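Local coordinates for protein putative aldo/keto reductase (Salmonella enterica subsp. enterica serovar Typhimurium, PDB 4R9O) that probably works as an NADP-dependent oxidoreductase of the aldo/keto reductase family, built on a TIM barrel, with a substrate that has not been established, at residues 5-10 / 80-85; 22-27 / 42-47; 238-243 / 285-290. All coordinates share one frame; numbering follows the deposited sequence.

Interaction 1 of 3, residues 5-10 / 80-85; sequences VQRVTI and KLQIVT
Arg7 and Gln82 meet at the floor of the TIM barrel, where an N-terminal beta hairpin, a feature of aldo/keto reductases, lies across the end at which the barrel strands begin. Going along 5-10, the chain first ties itself down outside this pair: Val5 shares a backbone hydrogen bond with Leu47, and Gln6 pairs with Arg19 on the next strand of the hairpin. Arg7 then opens strand 7-9 and makes the crossing. Its CB points at 80-85, and CG lies anti to the carbonyl carbon; a bend at chi3 (56°) swings the guanidinium toward Gln82, whose CA is 11.5 Å from the CA of Arg7. The group does not rest on Gln82 alone. NE forms a salt bridge with Glu16, and NH2 is hydrogen-bonded to OG1 of Thr50, so two partners outside the pair fix the guanidinium, with NH1 directed at the amide. Val8 keeps the hairpin running by backbone pairing with Phe17, and Ile10, where the strand has given way to a turn, packs its side chain on Phe17 and Pro15. Gln82 for its part stands at the start of strand 82-90 and comes from the opposite direction, its chain bent at chi2 (81°); its backbone pairs with Thr50, the residue whose hydroxyl holds Arg7. The contact is thus small and polar, burying only 68 Å² over both sides. As modelled, the amide plane is turned 57° from the guanidinium, and Arg7 NH1 is 3.2 Å from Gln82 OE1 and 3.4 Å from Gln82 NE2.

Interaction 2 of 3, residues 22-27 / 42-47; sequences MGYWRL and EEHLDL
His44 is gripped by Met22 and Tyr24 in the close-packed half of this contact, where the end of strand 16-23 meets the last turns of helix 34-46. The hydroxyl of Tyr24 arrives at the imidazole edge, in the ring plane, and Tyr24 OH and His44 NE2 are hydrogen-bonded at 3.0 Å. Met22 comes over a face instead: its CB stands 4.2 Å from the His44 ring centroid, close to the ring normal, a CH-pi contact, while Met22 CG is 3.8 Å from His44 CD2. Beyond CG the methionine turns away, and its sulfur views the ring only obliquely. His44 takes a chi1 of 72°, with CG between backbone N and carbonyl carbon, which carries the ring off the helix toward the strand. Its other nitrogen, ND1, bonds to the carbonyl oxygen of Val49; held at both nitrogens and covered by Met22, the imidazole has little freedom to rotate.

The other half is looser. From Tyr24 to Leu27 the chain makes a type I beta turn that carries Trp25 and Arg26 away from the helix, both partly exposed. Arg26 CG lies over one face of the Trp25 indole; Trp25 packs on Glu224 and Arg26 on Asn222 of the second subunit.

The Tyr24 side chain lies about 6 Å from that of Tyr58, the likely proton donor. Helix 34-46 is the crossover of a beta-alpha-beta unit between parallel strands 16-23 and 51-53; Val52 of the latter touches both Tyr24 and His44, and Ile269 of helix 269-276 packs on His44.

Interaction 3 of 3, residues 238-243 / 285-290; sequences QELNAS and RQQWFR
Glu239 sets CG anti to its own carbonyl carbon (chi1 -67°) and runs straight beyond it, which sends the carboxylate off the last turn of helix 227-240 toward Gln287 and Arg290 on the C-terminal helix 285-296. Gln287 is likewise extended, and the two chains run antiparallel alongside each other, which brings amide and carboxylate nearly into one plane. Arg290 has to bend, at chi3 (-63°), to turn its guanidinium end-on to the same acid. The result is a two-pronged salt bridge, one nitrogen to each oxygen. Arg290 NH1 gives the shorter bond, 2.6 Å to the syn lone pair of Glu239 OE2; Arg290 NH2 reaches Glu239 OE1 at 3.1 Å, also on the syn side but tilted out of the carboxylate plane. That tilt goes with the 37° between the two groups, which are edge to edge but twisted. Gln287 NE2 takes the anti lone pair of Glu239 OE2, at 3.2 Å and nearly straight. Its OE1 accepts from the backbone N of Thr284, just ahead of the helix, so both ends of the amide are engaged and its orientation is settled.

Leu240 supplies the apolar side: its CD2 methyl lies 3.4 Å from Gln287 OE1. Immediately after it the helix ends in a Schellman motif, Asn241 taking the positive phi. On the far side of 285-290, Arg285 makes salt bridges with Asp134 and Asp105 of the third subunit.

Chemically, Glu239 OE2 receives a charged donor on one lone pair and a neutral one on the other. Such an arrangement should favour the ionised carboxylate, and it joins two helices on the outside of the barrel through a partly exposed polar link, with Leu240 packed against the amide.

Overall arrangement
Interactions 1 and 2 are neighbours, with centres 12 Å apart, and share one sheet: strand 7-9 of the first pairs with strand 16-23 of the second. They also touch directly, Leu81 packing on Leu45. Interaction 3 lies well away, its centre about 28 Å from that of interaction 1 and 27 Å from that of interaction 2, among peripheral helices. Only interaction 2 is wholly buried, and there a hydroxyl-imidazole hydrogen bond sits beside a methionine over the ring, near the probable active site. The other two lean on arginine: strand to strand with an amide at the barrel floor in interaction 1, helix to helix with a carboxylate in interaction 3.

Interaction 1 of 3, residues 5-10 / 80-85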
loop_
_atom_site.group_PDB
_atom_site.type_symbol
_atom_site.label_atom_id
_atom_site.label_comp_id
_atom_site.label_asym_id
_atom_site.label_seq_id
_atom_site.Cartn_x
_atom_site.Cartn_y
_atom_site.Cartn_z
ATOM N N VAL C 5 27.565 4.284 -32.942
ATOM C CA VAL C 5 26.968 3.457 -31.904
ATOM C C VAL C 5 27.443 2.011 -31.961
ATOM O O VAL C 5 27.412 1.380 -33.017
ATOM C CB VAL C 5 25.439 3.485 -32.001
ATOM C CG1 VAL C 5 24.812 2.669 -30.878
ATOM C CG2 VAL C 5 24.959 4.906 -31.940
ATOM N N GLN C 6 27.889 1.503 -30.812
ATOM C CA GLN C 6 28.325 0.119 -30.678
ATOM C C GLN C 6 27.217 -0.856 -31.100
ATOM O O GLN C 6 26.025 -0.549 -30.984
ATOM C CB GLN C 6 28.752 -0.155 -29.233
ATOM C CG GLN C 6 29.311 -1.545 -28.988
ATOM C CD GLN C 6 29.372 -1.896 -27.512
ATOM O OE1 GLN C 6 29.157 -1.041 -26.649
ATOM N NE2 GLN C 6 29.666 -3.161 -27.215
ATOM N N ARG C 7 27.609 -2.022 -31.603
ATOM C CA ARG C 7 26.647 -3.068 -31.914
ATOM C C ARG C 7 26.707 -4.122 -30.821
ATOM O O ARG C 7 27.764 -4.355 -30.237
ATOM C CB ARG C 7 26.925 -3.680 -33.282
ATOM C CG ARG C 7 27.005 -2.642 -34.384
ATOM C CD ARG C 7 26.794 -3.256 -35.753
ATOM N NE ARG C 7 25.529 -3.984 -35.847
ATOM C CZ ARG C 7 24.331 -3.408 -35.899
ATOM N NH1 ARG C 7 23.241 -4.158 -35.989
ATOM N NH2 ARG C 7 24.219 -2.088 -35.843
ATOM N N VAL C 8 25.570 -4.745 -30.523
ATOM C CA VAL C 8 25.493 -5.653 -29.392
ATOM C C VAL C 8 24.642 -6.868 -29.731
ATOM O O VAL C 8 23.644 -6.762 -30.439
ATOM C CB VAL C 8 24.917 -4.945 -28.132
ATOM C CG1 VAL C 8 25.878 -3.879 -27.616
ATOM C CG2 VAL C 8 23.558 -4.335 -28.420
ATOM N N THR C 9 25.063 -8.032 -29.257
ATOM C CA THR C 9 24.222 -9.219 -29.340
ATOM C C THR C 9 23.274 -9.213 -28.146
ATOM O O THR C 9 23.717 -9.263 -27.005
ATOM C CB THR C 9 25.061 -10.508 -29.359
ATOM O OG1 THR C 9 26.018 -10.429 -30.422
ATOM C CG2 THR C 9 24.173 -11.724 -29.576
ATOM N N ILE C 10 21.970 -9.150 -28.401
ATOM C CA ILE C 10 21.029 -8.900 -27.312
ATOM C C ILE C 10 20.695 -10.138 -26.482
ATOM O O ILE C 10 20.226 -10.012 -25.352
ATOM C CB ILE C 10 19.727 -8.291 -27.843
ATOM C CG1 ILE C 10 18.931 -9.339 -28.627
ATOM C CG2 ILE C 10 20.047 -7.079 -28.715
ATOM C CD1 ILE C 10 17.615 -8.835 -29.134
ATOM N N LYS C 80 19.689 -2.532 -44.183
ATOM C CA LYS C 80 20.585 -1.864 -43.250
ATOM C C LYS C 80 19.964 -1.730 -41.860
ATOM O O LYS C 80 20.630 -1.321 -40.911
ATOM C CB LYS C 80 20.973 -0.480 -43.782
ATOM C CG LYS C 80 21.616 -0.489 -45.163
ATOM C CD LYS C 80 22.064 0.915 -45.556
ATOM C CE LYS C 80 22.731 0.949 -46.935
ATOM N NZ LYS C 80 21.773 0.678 -48.044
ATOM N N LEU C 81 18.686 -2.079 -41.750
ATOM C CA LEU C 81 17.952 -1.922 -40.500
ATOM C C LEU C 81 17.625 -3.258 -39.843
ATOM O O LEU C 81 17.478 -4.279 -40.515
ATOM C CB LEU C 81 16.645 -1.165 -40.737
ATOM C CG LEU C 81 16.680 0.219 -41.397
ATOM C CD1 LEU C 81 15.340 0.531 -42.068
ATOM C CD2 LEU C 81 17.017 1.267 -40.355
ATOM N N GLN C 82 17.512 -3.244 -38.520
ATOM C CA GLN C 82 16.853 -4.331 -37.809
ATOM C C GLN C 82 15.506 -3.786 -37.354
ATOM O O GLN C 82 15.441 -2.839 -36.568
ATOM C CB GLN C 82 17.674 -4.837 -36.620
ATOM C CG GLN C 82 19.040 -5.384 -36.988
ATOM C CD GLN C 82 20.040 -4.270 -37.182
ATOM O OE1 GLN C 82 20.833 -4.280 -38.131
ATOM N NE2 GLN C 82 19.995 -3.284 -36.291
ATOM N N ILE C 83 14.433 -4.361 -37.876
ATOM C CA ILE C 83 13.106 -3.874 -37.560
ATOM C C ILE C 83 12.422 -4.726 -36.508
ATOM O O ILE C 83 12.290 -5.942 -36.652
ATOM C CB ILE C 83 12.211 -3.817 -38.791
ATOM C CG1 ILE C 83 12.884 -2.968 -39.872
ATOM C CG2 ILE C 83 10.844 -3.251 -38.396
ATOM C CD1 ILE C 83 12.104 -2.891 -41.162
ATOM N N VAL C 84 11.996 -4.059 -35.448
ATOM C CA VAL C 84 11.308 -4.706 -34.346
ATOM C C VAL C 84 9.889 -4.181 -34.330
ATOM O O VAL C 84 9.677 -2.967 -34.379
ATOM C CB VAL C 84 11.975 -4.417 -32.983
ATOM C CG1 VAL C 84 11.204 -5.127 -31.847
ATOM C CG2 VAL C 84 13.451 -4.827 -32.976
ATOM N N THR C 85 8.911 -5.077 -34.270
ATOM C CA THR C 85 7.544 -4.622 -34.086
ATOM C C THR C 85 6.799 -5.514 -33.091
ATOM O O THR C 85 7.369 -6.470 -32.552
ATOM C CB THR C 85 6.782 -4.546 -35.425
ATOM O OG1 THR C 85 5.539 -3.861 -35.217
ATOM C CG2 THR C 85 6.533 -5.935 -36.003
#

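Interaction 2 of 3, residues 22-27 / 42-47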
loop_
_atom_site.group_PDB
_atom_site.type_symbol
_atom_site.label_atom_id
_atom_site.label_comp_id
_atom_site.label_asym_id
_atom_site.label_seq_id
_atom_site.Cartn_x
_atom_site.Cartn_y
_atom_site.Cartn_z
ATOM N N MET C 22 16.177 3.479 -32.279
ATOM C CA MET C 22 15.265 4.564 -32.654
ATOM C C MET C 22 13.815 4.094 -32.572
ATOM O O MET C 22 13.409 3.193 -33.304
ATOM C CB MET C 22 15.569 5.086 -34.063
ATOM C CG MET C 22 14.771 6.334 -34.426
ATOM S SD MET C 22 15.210 7.750 -33.388
ATOM C CE MET C 22 13.595 8.428 -33.022
ATOM N N GLY C 23 13.040 4.705 -31.679
ATOM C CA GLY C 23 11.635 4.353 -31.498
ATOM C C GLY C 23 10.705 5.251 -32.313
ATOM O O GLY C 23 10.877 6.469 -32.356
ATOM N N TYR C 24 9.706 4.650 -32.953
ATOM C CA TYR C 24 8.848 5.392 -33.863
ATOM C C TYR C 24 7.391 5.503 -33.402
ATOM O O TYR C 24 6.500 5.762 -34.211
ATOM C CB TYR C 24 8.919 4.759 -35.260
ATOM C CG TYR C 24 10.163 5.178 -36.018
ATOM C CD1 TYR C 24 10.205 6.398 -36.693
ATOM C CD2 TYR C 24 11.300 4.374 -36.047
ATOM C CE1 TYR C 24 11.340 6.802 -37.378
ATOM C CE2 TYR C 24 12.449 4.774 -36.736
ATOM C CZ TYR C 24 12.461 5.987 -37.400
ATOM O OH TYR C 24 13.582 6.395 -38.097
ATOM N N TRP C 25 7.149 5.361 -32.100
ATOM C CA TRP C 25 5.777 5.421 -31.613
ATOM C C TRP C 25 5.162 6.813 -31.757
ATOM O O TRP C 25 3.943 6.930 -31.840
ATOM C CB TRP C 25 5.698 4.933 -30.155
ATOM C CG TRP C 25 5.983 5.945 -29.077
ATOM C CD1 TRP C 25 5.063 6.673 -28.368
ATOM C CD2 TRP C 25 7.267 6.314 -28.563
ATOM N NE1 TRP C 25 5.699 7.482 -27.454
ATOM C CE2 TRP C 25 7.051 7.278 -27.551
ATOM C CE3 TRP C 25 8.576 5.925 -28.855
ATOM C CZ2 TRP C 25 8.100 7.861 -26.836
ATOM C CZ3 TRP C 25 9.617 6.501 -28.139
ATOM C CH2 TRP C 25 9.372 7.459 -27.139
ATOM N N ARG C 26 5.999 7.851 -31.830
ATOM C CA ARG C 26 5.538 9.242 -31.961
ATOM C C ARG C 26 5.602 9.767 -33.397
ATOM O O ARG C 26 5.421 10.962 -33.623
ATOM C CB ARG C 26 6.374 10.175 -31.073
ATOM C CG ARG C 26 6.273 9.901 -29.585
ATOM C CD ARG C 26 5.225 10.786 -28.921
ATOM N NE ARG C 26 5.696 12.162 -28.757
ATOM C CZ ARG C 26 4.926 13.240 -28.868
ATOM N NH1 ARG C 26 5.447 14.449 -28.702
ATOM N NH2 ARG C 26 3.638 13.116 -29.142
ATOM N N LEU C 27 5.877 8.881 -34.351
ATOM C CA LEU C 27 6.116 9.277 -35.739
ATOM C C LEU C 27 5.052 10.207 -36.318
ATOM O O LEU C 27 5.391 11.204 -36.953
ATOM C CB LEU C 27 6.240 8.038 -36.627
ATOM C CG LEU C 27 6.470 8.286 -38.128
ATOM C CD1 LEU C 27 7.574 9.315 -38.382
ATOM C CD2 LEU C 27 6.812 6.976 -38.815
ATOM N N GLU C 42 18.207 7.849 -42.789
ATOM C CA GLU C 42 19.581 7.888 -43.281
ATOM C C GLU C 42 20.517 8.573 -42.294
ATOM O O GLU C 42 21.679 8.193 -42.172
ATOM C CB GLU C 42 19.647 8.603 -44.640
ATOM C CG GLU C 42 19.055 7.800 -45.773
ATOM C CD GLU C 42 19.131 8.524 -47.097
ATOM O OE1 GLU C 42 19.346 9.754 -47.087
ATOM O OE2 GLU C 42 18.972 7.861 -48.142
ATOM N N GLU C 43 20.015 9.583 -41.589
ATOM C CA GLU C 43 20.848 10.333 -40.655
ATOM C C GLU C 43 21.155 9.544 -39.379
ATOM O O GLU C 43 22.269 9.628 -38.856
ATOM C CB GLU C 43 20.197 11.677 -40.308
ATOM C CG GLU C 43 20.617 12.802 -41.270
ATOM C CD GLU C 43 19.777 14.063 -41.143
ATOM O OE1 GLU C 43 18.683 13.999 -40.550
ATOM O OE2 GLU C 43 20.213 15.122 -41.646
ATOM N N HIS C 44 20.199 8.773 -38.862
ATOM C CA HIS C 44 20.523 8.036 -37.646
ATOM C C HIS C 44 21.281 6.759 -38.022
ATOM O O HIS C 44 22.098 6.262 -37.242
ATOM C CB HIS C 44 19.272 7.780 -36.763
ATOM C CG HIS C 44 18.286 6.768 -37.279
ATOM N ND1 HIS C 44 18.600 5.441 -37.484
ATOM C CD2 HIS C 44 16.957 6.879 -37.525
ATOM C CE1 HIS C 44 17.519 4.790 -37.879
ATOM N NE2 HIS C 44 16.506 5.639 -37.906
ATOM N N LEU C 45 21.051 6.277 -39.235
ATOM C CA LEU C 45 21.815 5.171 -39.807
ATOM C C LEU C 45 23.305 5.510 -39.851
ATOM O O LEU C 45 24.150 4.703 -39.464
ATOM C CB LEU C 45 21.294 4.862 -41.212
ATOM C CG LEU C 45 21.049 3.430 -41.695
ATOM C CD1 LEU C 45 20.612 2.521 -40.576
ATOM C CD2 LEU C 45 19.995 3.438 -42.798
ATOM N N ASP C 46 23.605 6.722 -40.322
ATOM C CA ASP C 46 24.965 7.248 -40.388
ATOM C C ASP C 46 25.642 7.309 -39.030
ATOM O O ASP C 46 26.856 7.154 -38.928
ATOM C CB ASP C 46 24.961 8.647 -41.000
ATOM C CG ASP C 46 24.967 8.622 -42.510
ATOM O OD1 ASP C 46 25.600 7.707 -43.081
ATOM O OD2 ASP C 46 24.348 9.521 -43.123
ATOM N N LEU C 47 24.856 7.556 -37.989
ATOM C CA LEU C 47 25.388 7.617 -36.635
ATOM C C LEU C 47 25.534 6.224 -36.021
ATOM O O LEU C 47 26.085 6.082 -34.929
ATOM C CB LEU C 47 24.495 8.489 -35.748
ATOM C CG LEU C 47 24.239 9.909 -36.257
ATOM C CD1 LEU C 47 23.404 10.709 -35.262
ATOM C CD2 LEU C 47 25.547 10.622 -36.583
#

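Interaction 3 of 3, residues 238-243 / 285-290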
loop_
_atom_site.group_PDB
_atom_site.type_symbol
_atom_site.label_atom_id
_atom_site.label_comp_id
_atom_site.label_asym_id
_atom_site.label_seq_id
_atom_site.Cartn_x
_atom_site.Cartn_y
_atom_site.Cartn_z
ATOM N N GLN C 238 27.417 19.034 -15.330
ATOM C CA GLN C 238 28.574 19.933 -15.250
ATOM C C GLN C 238 29.819 19.206 -14.758
ATOM O O GLN C 238 30.904 19.383 -15.309
ATOM C CB GLN C 238 28.279 21.126 -14.340
ATOM C CG GLN C 238 27.232 22.080 -14.891
ATOM C CD GLN C 238 26.923 23.229 -13.941
ATOM O OE1 GLN C 238 27.106 23.114 -12.725
ATOM N NE2 GLN C 238 26.457 24.347 -14.493
ATOM N N GLU C 239 29.654 18.377 -13.731
ATOM C CA GLU C 239 30.759 17.575 -13.208
ATOM C C GLU C 239 31.367 16.679 -14.282
ATOM O O GLU C 239 32.562 16.411 -14.266
ATOM C CB GLU C 239 30.288 16.709 -12.037
ATOM C CG GLU C 239 29.894 17.483 -10.794
ATOM C CD GLU C 239 29.369 16.578 -9.695
ATOM O OE1 GLU C 239 29.023 17.099 -8.615
ATOM O OE2 GLU C 239 29.300 15.348 -9.912
ATOM N N LEU C 240 30.535 16.208 -15.206
ATOM C CA LEU C 240 30.982 15.283 -16.244
ATOM C C LEU C 240 31.329 15.998 -17.545
ATOM O O LEU C 240 31.762 15.365 -18.507
ATOM C CB LEU C 240 29.903 14.222 -16.506
ATOM C CG LEU C 240 29.597 13.237 -15.373
ATOM C CD1 LEU C 240 28.311 12.494 -15.644
ATOM C CD2 LEU C 240 30.738 12.252 -15.178
ATOM N N ASN C 241 31.140 17.316 -17.562
ATOM C CA ASN C 241 31.249 18.113 -18.785
ATOM C C ASN C 241 30.337 17.575 -19.869
ATOM O O ASN C 241 30.697 17.565 -21.044
ATOM C CB ASN C 241 32.690 18.152 -19.289
ATOM C CG ASN C 241 33.644 18.655 -18.243
ATOM O OD1 ASN C 241 33.428 19.710 -17.645
ATOM N ND2 ASN C 241 34.701 17.890 -17.992
ATOM N N ALA C 242 29.158 17.115 -19.459
ATOM C CA ALA C 242 28.152 16.626 -20.389
ATOM C C ALA C 242 27.376 17.787 -21.006
ATOM O O ALA C 242 26.995 18.736 -20.319
ATOM C CB ALA C 242 27.201 15.656 -19.689
ATOM N N SER C 243 27.145 17.697 -22.311
ATOM C CA SER C 243 26.433 18.725 -23.059
ATOM C C SER C 243 25.008 18.985 -22.561
ATOM O O SER C 243 24.482 20.093 -22.708
ATOM C CB SER C 243 26.389 18.337 -24.535
ATOM O OG SER C 243 25.334 19.007 -25.203
ATOM N N ARG C 285 29.959 5.475 -9.425
ATOM C CA ARG C 285 28.923 4.893 -8.572
ATOM C C ARG C 285 28.212 5.974 -7.755
ATOM O O ARG C 285 26.986 6.003 -7.705
ATOM C CB ARG C 285 29.502 3.814 -7.648
ATOM C CG ARG C 285 29.415 2.421 -8.247
ATOM C CD ARG C 285 30.018 1.364 -7.362
ATOM N NE ARG C 285 29.844 0.026 -7.937
ATOM C CZ ARG C 285 28.815 -0.786 -7.685
ATOM N NH1 ARG C 285 27.842 -0.408 -6.857
ATOM N NH2 ARG C 285 28.763 -1.986 -8.258
ATOM N N GLN C 286 28.973 6.875 -7.138
ATOM C CA GLN C 286 28.366 7.892 -6.286
ATOM C C GLN C 286 27.467 8.814 -7.097
ATOM O O GLN C 286 26.428 9.253 -6.611
ATOM C CB GLN C 286 29.437 8.687 -5.542
ATOM C CG GLN C 286 30.160 7.858 -4.490
ATOM C CD GLN C 286 31.091 8.675 -3.599
ATOM O OE1 GLN C 286 32.212 8.262 -3.338
ATOM N NE2 GLN C 286 30.618 9.815 -3.109
ATOM N N GLN C 287 27.852 9.079 -8.343
ATOM C CA GLN C 287 27.021 9.879 -9.229
ATOM C C GLN C 287 25.747 9.123 -9.571
ATOM O O GLN C 287 24.672 9.705 -9.565
ATOM C CB GLN C 287 27.781 10.263 -10.505
ATOM C CG GLN C 287 28.808 11.363 -10.285
ATOM C CD GLN C 287 29.727 11.563 -11.483
ATOM O OE1 GLN C 287 29.933 10.649 -12.288
ATOM N NE2 GLN C 287 30.276 12.768 -11.610
ATOM N N TRP C 288 25.870 7.826 -9.842
ATOM C CA TRP C 288 24.705 7.004 -10.140
ATOM C C TRP C 288 23.762 7.002 -8.943
ATOM O O TRP C 288 22.552 7.118 -9.094
ATOM C CB TRP C 288 25.116 5.569 -10.499
ATOM C CG TRP C 288 23.976 4.726 -11.031
ATOM C CD1 TRP C 288 23.641 4.538 -12.340
ATOM C CD2 TRP C 288 23.027 3.965 -10.267
ATOM N NE1 TRP C 288 22.543 3.719 -12.442
ATOM C CE2 TRP C 288 22.148 3.348 -11.180
ATOM C CE3 TRP C 288 22.836 3.744 -8.897
ATOM C CZ2 TRP C 288 21.090 2.529 -10.774
ATOM C CZ3 TRP C 288 21.795 2.921 -8.493
ATOM C CH2 TRP C 288 20.930 2.325 -9.428
ATOM N N PHE C 289 24.320 6.879 -7.747
ATOM C CA PHE C 289 23.486 6.771 -6.556
ATOM C C PHE C 289 22.889 8.118 -6.161
ATOM O O PHE C 289 21.751 8.186 -5.680
ATOM C CB PHE C 289 24.284 6.148 -5.411
ATOM C CG PHE C 289 24.309 4.641 -5.465
ATOM C CD1 PHE C 289 23.223 3.906 -5.017
ATOM C CD2 PHE C 289 25.397 3.964 -5.993
ATOM C CE1 PHE C 289 23.226 2.523 -5.079
ATOM C CE2 PHE C 289 25.408 2.573 -6.049
ATOM C CZ PHE C 289 24.323 1.859 -5.593
ATOM N N ARG C 290 23.643 9.184 -6.401
ATOM C CA ARG C 290 23.144 10.541 -6.203
ATOM C C ARG C 290 21.940 10.811 -7.096
ATOM O O ARG C 290 20.959 11.414 -6.664
ATOM C CB ARG C 290 24.229 11.575 -6.493
ATOM C CG ARG C 290 24.738 12.306 -5.281
ATOM C CD ARG C 290 25.418 13.604 -5.704
ATOM N NE ARG C 290 26.593 13.352 -6.533
ATOM C CZ ARG C 290 27.217 14.278 -7.258
ATOM N NH1 ARG C 290 28.281 13.947 -7.975
ATOM N NH2 ARG C 290 26.778 15.531 -7.264
#